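Local coordinates for IroE protein (Escherichia coli, PDB 2GZS) that hydrolyses the trilactone siderophore enterobactin and its C-glucosylated derivatives, usually cutting the ring once to give linear trimers, at residues Trp146-Gly152 with Ser170-Leu175. Numbering follows the deposited sequence.
Sequences WGHSYGG and SASPSL. With DFP (diisopropyl phosphonate), chain B.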
ATOM      1  N   TRP A 146      -0.051   0.393  -1.515  1.00  8.54           N
ATOM      2  CA  TRP A 146      -0.760   1.203  -0.511  1.00  7.94           C
ATOM      3  C   TRP A 146      -0.633   0.538   0.844  1.00  8.53           C
ATOM      4  O   TRP A 146      -0.704  -0.667   1.013  1.00  8.67           O
ATOM      5  CB  TRP A 146      -2.296   1.264  -0.899  1.00  8.58           C
ATOM      6  CG  TRP A 146      -3.127   1.932   0.195  1.00  7.70           C
ATOM      7  CD1 TRP A 146      -3.406   3.286   0.302  1.00  7.85           C
ATOM      8  CD2 TRP A 146      -3.759   1.271   1.315  1.00  8.82           C
ATOM      9  NE1 TRP A 146      -4.167   3.449   1.441  1.00  9.54           N
ATOM     10  CE2 TRP A 146      -4.417   2.291   2.081  1.00  7.14           C
ATOM     11  CE3 TRP A 146      -3.825  -0.076   1.738  1.00  8.32           C
ATOM     12  CZ2 TRP A 146      -5.140   1.969   3.256  1.00  8.37           C
ATOM     13  CZ3 TRP A 146      -4.559  -0.383   2.922  1.00  8.28           C
ATOM     14  CH2 TRP A 146      -5.186   0.658   3.625  1.00  9.71           C
ATOM     15  N   GLY A 147      -0.549   1.452   1.870  1.00  9.50           N
ATOM     16  CA  GLY A 147      -0.645   0.997   3.261  1.00  8.92           C
ATOM     17  C   GLY A 147      -0.975   2.169   4.193  1.00  6.85           C
ATOM     18  O   GLY A 147      -0.721   3.299   3.811  1.00  8.98           O
ATOM     19  N   HIS A 148      -1.533   1.758   5.358  1.00  7.11           N
ATOM     20  CA  HIS A 148      -1.952   2.766   6.342  1.00 10.19           C
ATOM     21  C   HIS A 148      -1.258   2.527   7.690  1.00  7.38           C
ATOM     22  O   HIS A 148      -1.148   1.419   8.132  1.00  8.72           O
ATOM     23  CB  HIS A 148      -3.494   2.635   6.527  1.00  9.75           C
ATOM     24  CG  HIS A 148      -4.095   3.515   7.598  1.00 12.82           C
ATOM     25  ND1 HIS A 148      -4.294   3.041   8.881  1.00 12.56           N
ATOM     26  CD2 HIS A 148      -4.519   4.794   7.546  1.00 14.63           C
ATOM     27  CE1 HIS A 148      -4.841   4.041   9.567  1.00 11.77           C
ATOM     28  NE2 HIS A 148      -4.998   5.118   8.833  1.00 13.46           N
ATOM     29  N   SER A 149      -0.886   3.683   8.257  1.00  9.43           N
ATOM     30  CA  SER A 149      -0.322   3.658   9.652  1.00 10.80           C
ATOM     31  C   SER A 149       1.025   2.936   9.600  1.00  9.73           C
ATOM     32  O   SER A 149       1.866   3.449   8.851  1.00 10.24           O
ATOM     33  CB  SER A 149      -1.368   3.114  10.625  1.00 10.73           C
ATOM     34  OG  SER A 149      -0.833   3.403  11.993  1.00 11.56           O
ATOM     35  N   TYR A 150       1.247   1.807  10.297  1.00  8.23           N
ATOM     36  CA  TYR A 150       2.506   1.109  10.006  1.00  9.38           C
ATOM     37  C   TYR A 150       2.618   0.780   8.519  1.00  9.72           C
ATOM     38  O   TYR A 150       3.722   0.810   7.972  1.00  8.80           O
ATOM     39  CB  TYR A 150       2.610  -0.169  10.831  1.00 10.08           C
ATOM     40  CG  TYR A 150       3.021  -0.071  12.306  1.00  9.67           C
ATOM     41  CD1 TYR A 150       3.882   0.962  12.677  1.00 11.14           C
ATOM     42  CD2 TYR A 150       2.556  -0.992  13.202  1.00 11.59           C
ATOM     43  CE1 TYR A 150       4.239   1.026  14.020  1.00 15.96           C
ATOM     44  CE2 TYR A 150       2.932  -0.941  14.553  1.00 12.54           C
ATOM     45  CZ  TYR A 150       3.765   0.092  14.893  1.00 15.71           C
ATOM     46  OH  TYR A 150       4.182   0.184  16.212  1.00 18.57           O
ATOM     47  N   GLY A 151       1.491   0.491   7.876  1.00  8.30           N
ATOM     48  CA  GLY A 151       1.538   0.222   6.424  1.00  9.63           C
ATOM     49  C   GLY A 151       2.012   1.454   5.690  1.00  9.60           C
ATOM     50  O   GLY A 151       2.698   1.357   4.668  1.00  8.74           O
ATOM     51  N   GLY A 152       1.710   2.676   6.173  1.00  9.39           N
ATOM     52  CA  GLY A 152       2.176   3.885   5.505  1.00  8.66           C
ATOM     53  C   GLY A 152       3.692   4.059   5.639  1.00  9.14           C
ATOM     54  O   GLY A 152       4.361   4.550   4.713  1.00 10.06           O
ATOM     55  N   SER A 170       1.016   6.353   0.603  1.00  8.90           N
ATOM     56  CA  SER A 170       1.403   6.229   2.013  1.00  8.35           C
ATOM     57  C   SER A 170       0.351   6.925   2.876  1.00  8.82           C
ATOM     58  O   SER A 170       0.348   8.179   2.818  1.00  9.76           O
ATOM     59  CB  SER A 170       2.768   6.900   2.234  1.00  8.97           C
ATOM     60  OG  SER A 170       3.074   6.794   3.630  1.00  9.83           O
ATOM     61  N   ALA A 171      -0.437   6.140   3.560  1.00  7.64           N
ATOM     62  CA  ALA A 171      -1.538   6.749   4.343  1.00  8.71           C
ATOM     63  C   ALA A 171      -1.238   6.748   5.853  1.00 10.34           C
ATOM     64  O   ALA A 171      -0.769   5.759   6.380  1.00  9.36           O
ATOM     65  CB  ALA A 171      -2.810   5.975   4.040  1.00  9.97           C
ATOM     66  N   SER A 172      -1.503   7.930   6.454  1.00  9.39           N
ATOM     67  CA  SER A 172      -1.258   8.148   7.899  1.00 10.44           C
ATOM     68  C   SER A 172       0.132   7.729   8.416  1.00  8.61           C
ATOM     69  O   SER A 172       0.150   7.147   9.514  1.00  9.68           O
ATOM     70  CB  SER A 172      -2.331   7.484   8.751  1.00 11.01           C
ATOM     71  OG  SER A 172      -3.613   8.023   8.322  1.00 13.90           O
ATOM     72  N   PRO A 173       1.205   7.972   7.687  1.00 10.43           N
ATOM     73  CA  PRO A 173       2.521   7.588   8.250  1.00 11.73           C
ATOM     74  C   PRO A 173       2.836   8.482   9.468  1.00 11.20           C
ATOM     75  O   PRO A 173       3.683   8.028  10.285  1.00 12.10           O
ATOM     76  CB  PRO A 173       3.491   7.815   7.091  1.00 11.20           C
ATOM     77  CG  PRO A 173       2.841   8.893   6.266  1.00 10.95           C
ATOM     78  CD  PRO A 173       1.377   8.632   6.365  1.00 10.90           C
ATOM     79  N   SER A 174       2.207   9.617   9.570  1.00  9.64           N
ATOM     80  CA  SER A 174       2.461  10.538  10.719  1.00 12.15           C
ATOM     81  C   SER A 174       2.096   9.822  12.011  1.00 11.94           C
ATOM     82  O   SER A 174       2.530  10.334  13.088  1.00 13.86           O
ATOM     83  CB  SER A 174       1.661  11.837  10.600  1.00 13.03           C
ATOM     84  OG  SER A 174       0.278  11.539  10.729  1.00 14.67           O
ATOM     85  N   LEU A 175       1.378   8.735  12.077  1.00  9.26           N
ATOM     86  CA  LEU A 175       1.053   8.007  13.304  1.00 10.18           C
ATOM     87  C   LEU A 175       2.269   7.237  13.875  1.00 15.77           C
ATOM     88  O   LEU A 175       2.186   6.773  15.035  1.00 15.62           O
ATOM     89  CB  LEU A 175      -0.113   7.034  13.059  1.00 13.52           C
ATOM     90  CG  LEU A 175      -1.384   7.724  12.546  1.00 11.25           C
ATOM     91  CD1 LEU A 175      -2.452   6.668  12.290  1.00 13.78           C
ATOM     92  CD2 LEU A 175      -1.814   8.772  13.591  1.00 16.08           C
TER
HETATM   93  C1  DFP B1189      -3.322   3.246  13.946  1.00 23.69           C
HETATM   94  C2  DFP B1189      -3.472   2.882  15.426  1.00 27.12           C
HETATM   95  C3  DFP B1189      -4.654   3.269  13.212  1.00 29.44           C
HETATM   96  C1' DFP B1189       1.115   2.617  14.542  1.00 18.54           C
HETATM   97  C2' DFP B1189       1.840   3.746  13.870  1.00 26.22           C
HETATM   98  C3' DFP B1189       1.250   2.822  16.088  1.00 29.73           C
HETATM   99  P   DFP B1189      -1.013   2.231  12.991  1.00 13.37           P
HETATM  100  O1P DFP B1189      -2.523   2.156  13.385  1.00 17.13           O
HETATM  101  O2P DFP B1189      -0.264   2.731  14.287  1.00 14.24           O
HETATM  102  O3P DFP B1189      -0.468   0.909  12.474  1.00 12.17           O
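Gly-147 O accepts the backbone N-H of Ala-171 at 2.9 Å, and Ser-149 N returns a bond to Ala-171 O at 2.8 Å. These two bonds continue the parallel pairing of strands 143-148 and 167-171, neighbours in the central sheet of an alpha/beta-hydrolase, and the second carries it one residue past the strand end, to the nucleophile. Ala-171 O also receives CA-H contacts from His-148 and, more distantly, Gly-152, so one carbonyl gathers the strand end, the turn and the first turn of helix 150-161.

Among side chains, Ser-170 swings OG away from its own N and donates to Gly-152 O at 2.8 Å, from above the carbonyl plane. On the sheet face carrying His-148 and Ala-171, the methyl of Ala-171 lies 3.9 Å from Trp-146 NE1, and Ser-172 OG sits obliquely to the His-148 imidazole. Helix 247-262 covers this face, Phe-251 meeting both aromatic rings edge-to-face.

At the pocket, Leu-175 CD1 packs 3.7 Å from Ser-149 OG, which is bonded covalently to phosphorus of the diisopropyl phosphonate. Tyr-150 N donates almost straight (171°) to phosphonate O3P, which fits an oxyanion-hole role, while C1' of an isopropyl group lies over the centre of the Tyr-150 ring. Ser-149 has phi/psi of 67°/-119°, the strained conformation of a nucleophile elbow in a Gly-X-Ser-X-Gly sequence. The adduct marks Ser-149 OG as the reactive nucleophile, its backbone fixed to the neighbouring strand through Ala-171 O.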